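Local coordinates for triosephosphate isomerase (Toxoplasma gondii, PDB 5UPR), which probably interconverts D-glyceraldehyde 3-phosphate and dihydroxyacetone phosphate as a homodimeric enzyme of glycolysis and gluconeogenesis, at residues 71-76 against 85-90; 121-125 against 160-166. All coordinates share one frame; numbering follows the deposited sequence.

After strand 65-69 the chain enters contact 1, the shorter of the two closures: it runs through eight residues without helix or strand and closes that loop on the start of helix 87-92. It then passes strand 97-100 and reaches helix 117-129, where contact 2 opens; strand 133-138 follows, and 160-166 closes the longer excursion. The contacts are therefore in series, neither nested nor crossing. Lys123 joins them: its NZ forms a salt bridge of 2.7 Å with Asp71 OD1, tying the dimer loop to the helical shell of the barrel.

Contact 1 (71-76 against 85-90); sequences DSSTQQ and LSPKMI
The base of the long loop after strand 65-69, the interdigitating dimer loop of triosephosphate isomerases, is closed where Ser73 and Gln76 bind the chain entering helix 87-92. Ser73 N donates to Leu85 O at 2.9 Å. Farther along, Lys88 N reaches Gln76 O at 3.2 Å.

Ser86 is the N-cap of the helix. A chi1 of 64° tucks Ser86 OG in over the helix start, where it accepts from the N of selenomethionine Met89 at 3.3 Å. Pro87 lies between the two bonded ends: its CG rests 3.4 Å from Gln76 O, and its CD is 3.7 Å from Ser72 OG, which also touches the CD1 methyl of Ile90. On the loop side Ser73 OG makes an ST turn, accepting from Gln75 N at 3.0 Å, and also bonds Glu84. The amide end of Gln76 is held by Asn129 and Glu130, while Gln75 packs on Gly110, and Ser86 on Cys18, of the second subunit.

Two N-H groups of the first helical turn thus find acceptors: Lys88 N at Gln76 O, and Met89 N at the capping Ser86 OG. Gln75 O, by contrast, is buried by the contact, 3.2 Å from Ser86 CB, with no hydrogen-bonding partner in the model.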
loop_
_atom_site.group_PDB
_atom_site.type_symbol
_atom_site.label_atom_id
_atom_site.label_comp_id
_atom_site.label_asym_id
_atom_site.label_seq_id
_atom_site.Cartn_x
_atom_site.Cartn_y
_atom_site.Cartn_z
ATOM N N ASP A 71 -3.781 4.096 -3.999
ATOM C CA ASP A 71 -4.193 4.447 -2.630
ATOM C C ASP A 71 -3.158 5.435 -2.162
ATOM O O ASP A 71 -2.096 5.594 -2.791
ATOM C CB ASP A 71 -4.172 3.218 -1.725
ATOM C CG ASP A 71 -4.736 3.450 -0.306
ATOM O OD1 ASP A 71 -5.569 4.343 -0.054
ATOM O OD2 ASP A 71 -4.263 2.705 0.599
ATOM N N SER A 72 -3.497 6.131 -1.076
ATOM C CA SER A 72 -2.606 7.117 -0.453
ATOM C C SER A 72 -2.949 7.189 1.043
ATOM O O SER A 72 -4.121 7.072 1.374
ATOM C CB SER A 72 -2.954 8.434 -1.156
ATOM O OG SER A 72 -2.037 9.342 -0.816
ATOM N N SER A 73 -1.957 7.294 1.933
ATOM C CA SER A 73 -2.194 7.139 3.356
ATOM C C SER A 73 -3.034 8.309 3.980
ATOM O O SER A 73 -3.024 9.472 3.502
ATOM C CB SER A 73 -0.853 7.034 4.064
ATOM O OG SER A 73 -1.031 6.697 5.427
ATOM N N THR A 74 -3.753 7.977 5.065
ATOM C CA THR A 74 -4.272 8.964 5.970
ATOM C C THR A 74 -3.159 9.826 6.586
ATOM O O THR A 74 -3.409 10.921 7.048
ATOM C CB THR A 74 -5.050 8.359 7.160
ATOM O OG1 THR A 74 -4.232 7.401 7.840
ATOM C CG2 THR A 74 -6.257 7.697 6.696
ATOM N N GLN A 75 -1.958 9.270 6.634
ATOM C CA GLN A 75 -0.795 9.942 7.256
ATOM C C GLN A 75 -0.158 10.780 6.156
ATOM O O GLN A 75 0.294 10.233 5.137
ATOM C CB GLN A 75 0.177 8.918 7.821
ATOM C CG GLN A 75 -0.510 7.895 8.724
ATOM C CD GLN A 75 -1.249 8.551 9.866
ATOM O OE1 GLN A 75 -0.605 9.069 10.768
ATOM N NE2 GLN A 75 -2.557 8.528 9.832
ATOM N N GLN A 76 -0.150 12.094 6.345
ATOM C CA GLN A 76 0.100 13.001 5.252
ATOM C C GLN A 76 1.556 13.119 4.817
ATOM O O GLN A 76 1.832 13.268 3.646
ATOM C CB GLN A 76 -0.411 14.426 5.647
ATOM C CG GLN A 76 -0.208 15.434 4.550
ATOM C CD GLN A 76 -0.890 16.768 4.814
ATOM O OE1 GLN A 76 -1.999 16.822 5.365
ATOM N NE2 GLN A 76 -0.248 17.848 4.363
ATOM N N LEU A 85 2.356 4.514 1.990
ATOM C CA LEU A 85 2.865 5.541 1.115
ATOM C C LEU A 85 2.024 6.819 1.385
ATOM O O LEU A 85 0.817 6.915 1.046
ATOM C CB LEU A 85 2.676 5.111 -0.360
ATOM C CG LEU A 85 3.272 3.725 -0.677
ATOM C CD1 LEU A 85 3.115 3.444 -2.200
ATOM C CD2 LEU A 85 4.794 3.573 -0.377
ATOM N N SER A 86 2.684 7.829 1.943
ATOM C CA SER A 86 2.043 9.118 2.207
ATOM C C SER A 86 1.898 9.964 0.931
ATOM O O SER A 86 2.655 9.807 -0.062
ATOM C CB SER A 86 2.833 9.890 3.248
ATOM O OG SER A 86 4.127 10.214 2.774
ATOM N N PRO A 87 0.918 10.908 0.946
ATOM C CA PRO A 87 0.780 11.739 -0.244
ATOM C C PRO A 87 2.015 12.598 -0.485
ATOM O O PRO A 87 2.338 12.908 -1.641
ATOM C CB PRO A 87 -0.456 12.578 0.065
ATOM C CG PRO A 87 -0.697 12.436 1.562
ATOM C CD PRO A 87 -0.206 11.059 1.899
ATOM N N LYS A 88 2.701 12.986 0.564
ATOM C CA LYS A 88 3.920 13.812 0.394
ATOM C C LYS A 88 4.964 12.985 -0.335
ATOM O O LYS A 88 5.619 13.498 -1.244
ATOM C CB LYS A 88 4.411 14.264 1.757
ATOM C CG LYS A 88 5.627 15.172 1.739
ATOM C CD LYS A 88 5.904 15.622 3.181
ATOM C CE LYS A 88 7.260 16.159 3.366
ATOM N NZ LYS A 88 7.290 17.565 3.025
HETATM N N MSE A 89 5.132 11.711 0.043
HETATM C CA MSE A 89 6.091 10.825 -0.646
HETATM C C MSE A 89 5.748 10.671 -2.113
HETATM O O MSE A 89 6.639 10.713 -3.009
HETATM C CB MSE A 89 6.070 9.451 0.064
HETATM C CG MSE A 89 7.049 8.503 -0.574
HETATM SE SE MSE A 89 6.919 6.726 0.188
HETATM C CE MSE A 89 7.897 7.059 1.855
ATOM N N ILE A 90 4.443 10.438 -2.361
ATOM C CA ILE A 90 3.949 10.164 -3.710
ATOM C C ILE A 90 4.225 11.419 -4.572
ATOM O O ILE A 90 4.780 11.341 -5.645
ATOM C CB ILE A 90 2.453 9.759 -3.666
ATOM C CG1 ILE A 90 2.323 8.338 -3.066
ATOM C CG2 ILE A 90 1.822 9.755 -5.048
ATOM C CD1 ILE A 90 0.915 8.017 -2.589
#

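Contact 2 (121-125 against 160-166); sequences AKKVR and AVRQAVP. With SO4 (sulfate ion), chain F.
Ala121 and Ala164 meet methyl to methyl, their CB atoms 3.8 Å apart, and bring two neighbouring helices close together. The Ala121 methyl also presses on the backbone one turn earlier, with its CB 3.3 Å from Ala160 O. Toward the barrel, the Val124 and Val161 side chains meet roughly perpendicular to each other through their CG1 methyls, 4.0 Å apart.

At the solvent side Arg125 bends at chi2 (57°), and its aliphatic chain passes alongside the last turn of the partner helix. Arg125 NH1 then donates to Ala164 O at 2.9 Å, a nearly straight bond (167°) lying almost in the guanidinium plane. Arg125 NH1 also binds O1 of a sulfate ion, probably from the crystallisation liquor, at 2.7 Å, while Arg125 NH2 reaches the sulfate O2 at 3.1 Å; Pro166 lies against the anion. Asn129 accepts from Arg125 NE, which helps to fix the rotation of the group.

In the next shell, Leu136 of strand 133-138 touches both Val124 and Val161, and Trp171 bonds Val165 O. The axes of the short helical segments 121-125 and 160-164 approach to 8.4 Å, with a crossing angle of -44°; these are neighbouring helices of the outer layer, one before and one after strand 133-138 in the chain, as in the TIM (beta/alpha)8 barrel.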
loop_
_atom_site.group_PDB
_atom_site.type_symbol
_atom_site.label_atom_id
_atom_site.label_comp_id
_atom_site.label_asym_id
_atom_site.label_seq_id
_atom_site.Cartn_x
_atom_site.Cartn_y
_atom_site.Cartn_z
ATOM N N ALA A 121 -12.279 10.400 3.379
ATOM C CA ALA A 121 -12.226 11.856 3.373
ATOM C C ALA A 121 -10.883 12.378 3.906
ATOM O O ALA A 121 -10.305 13.354 3.356
ATOM C CB ALA A 121 -13.371 12.388 4.195
ATOM N N LYS A 122 -10.405 11.770 5.008
ATOM C CA LYS A 122 -9.107 12.150 5.552
ATOM C C LYS A 122 -7.980 11.915 4.546
ATOM O O LYS A 122 -7.079 12.760 4.411
ATOM C CB LYS A 122 -8.824 11.381 6.829
ATOM C CG LYS A 122 -7.538 11.712 7.543
ATOM C CD LYS A 122 -7.474 11.032 8.911
ATOM C CE LYS A 122 -6.183 11.437 9.605
ATOM N NZ LYS A 122 -6.241 12.723 10.335
ATOM N N LYS A 123 -8.032 10.781 3.814
ATOM C CA LYS A 123 -7.031 10.552 2.769
ATOM C C LYS A 123 -7.111 11.644 1.686
ATOM O O LYS A 123 -6.062 12.110 1.210
ATOM C CB LYS A 123 -7.177 9.187 2.144
ATOM C CG LYS A 123 -6.877 8.016 3.030
ATOM C CD LYS A 123 -7.065 6.637 2.395
ATOM C CE LYS A 123 -6.483 5.609 3.292
ATOM N NZ LYS A 123 -6.040 4.394 2.620
ATOM N N VAL A 124 -8.327 12.012 1.291
ATOM C CA VAL A 124 -8.514 13.008 0.214
ATOM C C VAL A 124 -7.887 14.355 0.637
ATOM O O VAL A 124 -7.106 14.963 -0.119
ATOM C CB VAL A 124 -9.982 13.195 -0.211
ATOM C CG1 VAL A 124 -10.106 14.322 -1.241
ATOM C CG2 VAL A 124 -10.574 11.913 -0.804
ATOM N N ARG A 125 -8.240 14.807 1.831
ATOM C CA ARG A 125 -7.716 16.068 2.351
ATOM C C ARG A 125 -6.175 16.081 2.386
ATOM O O ARG A 125 -5.548 17.077 2.021
ATOM C CB ARG A 125 -8.224 16.324 3.777
ATOM C CG ARG A 125 -7.676 17.539 4.480
ATOM C CD ARG A 125 -7.971 18.784 3.621
ATOM N NE ARG A 125 -7.406 20.053 4.124
ATOM C CZ ARG A 125 -7.998 20.961 4.890
ATOM N NH1 ARG A 125 -9.283 20.867 5.254
ATOM N NH2 ARG A 125 -7.276 21.958 5.344
ATOM N N ALA A 160 -19.103 13.488 3.526
ATOM C CA ALA A 160 -17.983 13.225 4.368
ATOM C C ALA A 160 -16.704 13.883 3.809
ATOM O O ALA A 160 -15.911 14.446 4.526
ATOM C CB ALA A 160 -17.751 11.705 4.511
ATOM N N VAL A 161 -16.532 13.821 2.486
ATOM C CA VAL A 161 -15.398 14.459 1.841
ATOM C C VAL A 161 -15.452 15.967 1.959
ATOM O O VAL A 161 -14.453 16.607 2.278
ATOM C CB VAL A 161 -15.196 14.013 0.394
ATOM C CG1 VAL A 161 -13.964 14.718 -0.224
ATOM C CG2 VAL A 161 -14.967 12.494 0.351
ATOM N N ARG A 162 -16.621 16.554 1.761
ATOM C CA ARG A 162 -16.806 18.010 1.947
ATOM C C ARG A 162 -16.487 18.468 3.374
ATOM O O ARG A 162 -15.911 19.547 3.551
ATOM C CB ARG A 162 -18.215 18.455 1.571
ATOM C CG ARG A 162 -18.400 19.978 1.460
ATOM C CD ARG A 162 -19.775 20.484 1.707
ATOM N NE ARG A 162 -20.235 20.046 3.006
ATOM C CZ ARG A 162 -19.865 20.610 4.158
ATOM N NH1 ARG A 162 -18.979 21.622 4.217
ATOM N NH2 ARG A 162 -20.320 20.107 5.295
ATOM N N GLN A 163 -16.847 17.670 4.392
ATOM C CA GLN A 163 -16.542 18.049 5.800
ATOM C C GLN A 163 -15.055 18.148 6.024
ATOM O O GLN A 163 -14.602 19.020 6.713
ATOM C CB GLN A 163 -17.176 17.073 6.785
ATOM C CG GLN A 163 -18.669 17.254 6.835
ATOM C CD GLN A 163 -19.417 16.169 7.563
ATOM O OE1 GLN A 163 -18.939 15.022 7.751
ATOM N NE2 GLN A 163 -20.670 16.471 7.850
ATOM N N ALA A 164 -14.294 17.240 5.417
ATOM C CA ALA A 164 -12.838 17.255 5.483
ATOM C C ALA A 164 -12.181 18.257 4.518
ATOM O O ALA A 164 -11.059 18.685 4.762
ATOM C CB ALA A 164 -12.309 15.884 5.191
ATOM N N VAL A 165 -12.836 18.562 3.410
ATOM C CA VAL A 165 -12.359 19.529 2.438
ATOM C C VAL A 165 -13.482 20.588 2.218
ATOM O O VAL A 165 -14.161 20.586 1.167
ATOM C CB VAL A 165 -12.032 18.841 1.109
ATOM C CG1 VAL A 165 -11.192 19.785 0.266
ATOM C CG2 VAL A 165 -11.280 17.547 1.333
ATOM N N PRO A 166 -13.696 21.476 3.204
ATOM C CA PRO A 166 -14.742 22.464 3.045
ATOM C C PRO A 166 -14.383 23.625 2.078
ATOM O O PRO A 166 -15.258 24.371 1.698
ATOM C CB PRO A 166 -14.949 22.996 4.469
ATOM C CG PRO A 166 -13.599 22.791 5.162
ATOM C CD PRO A 166 -13.105 21.497 4.548
HETATM S S SO4 F . -10.111 23.370 7.418
HETATM O O1 SO4 F . -10.253 23.329 5.944
HETATM O O2 SO4 F . -8.669 23.428 7.737
HETATM O O3 SO4 F . -10.764 24.623 7.865
HETATM O O4 SO4 F . -10.771 22.206 8.068
#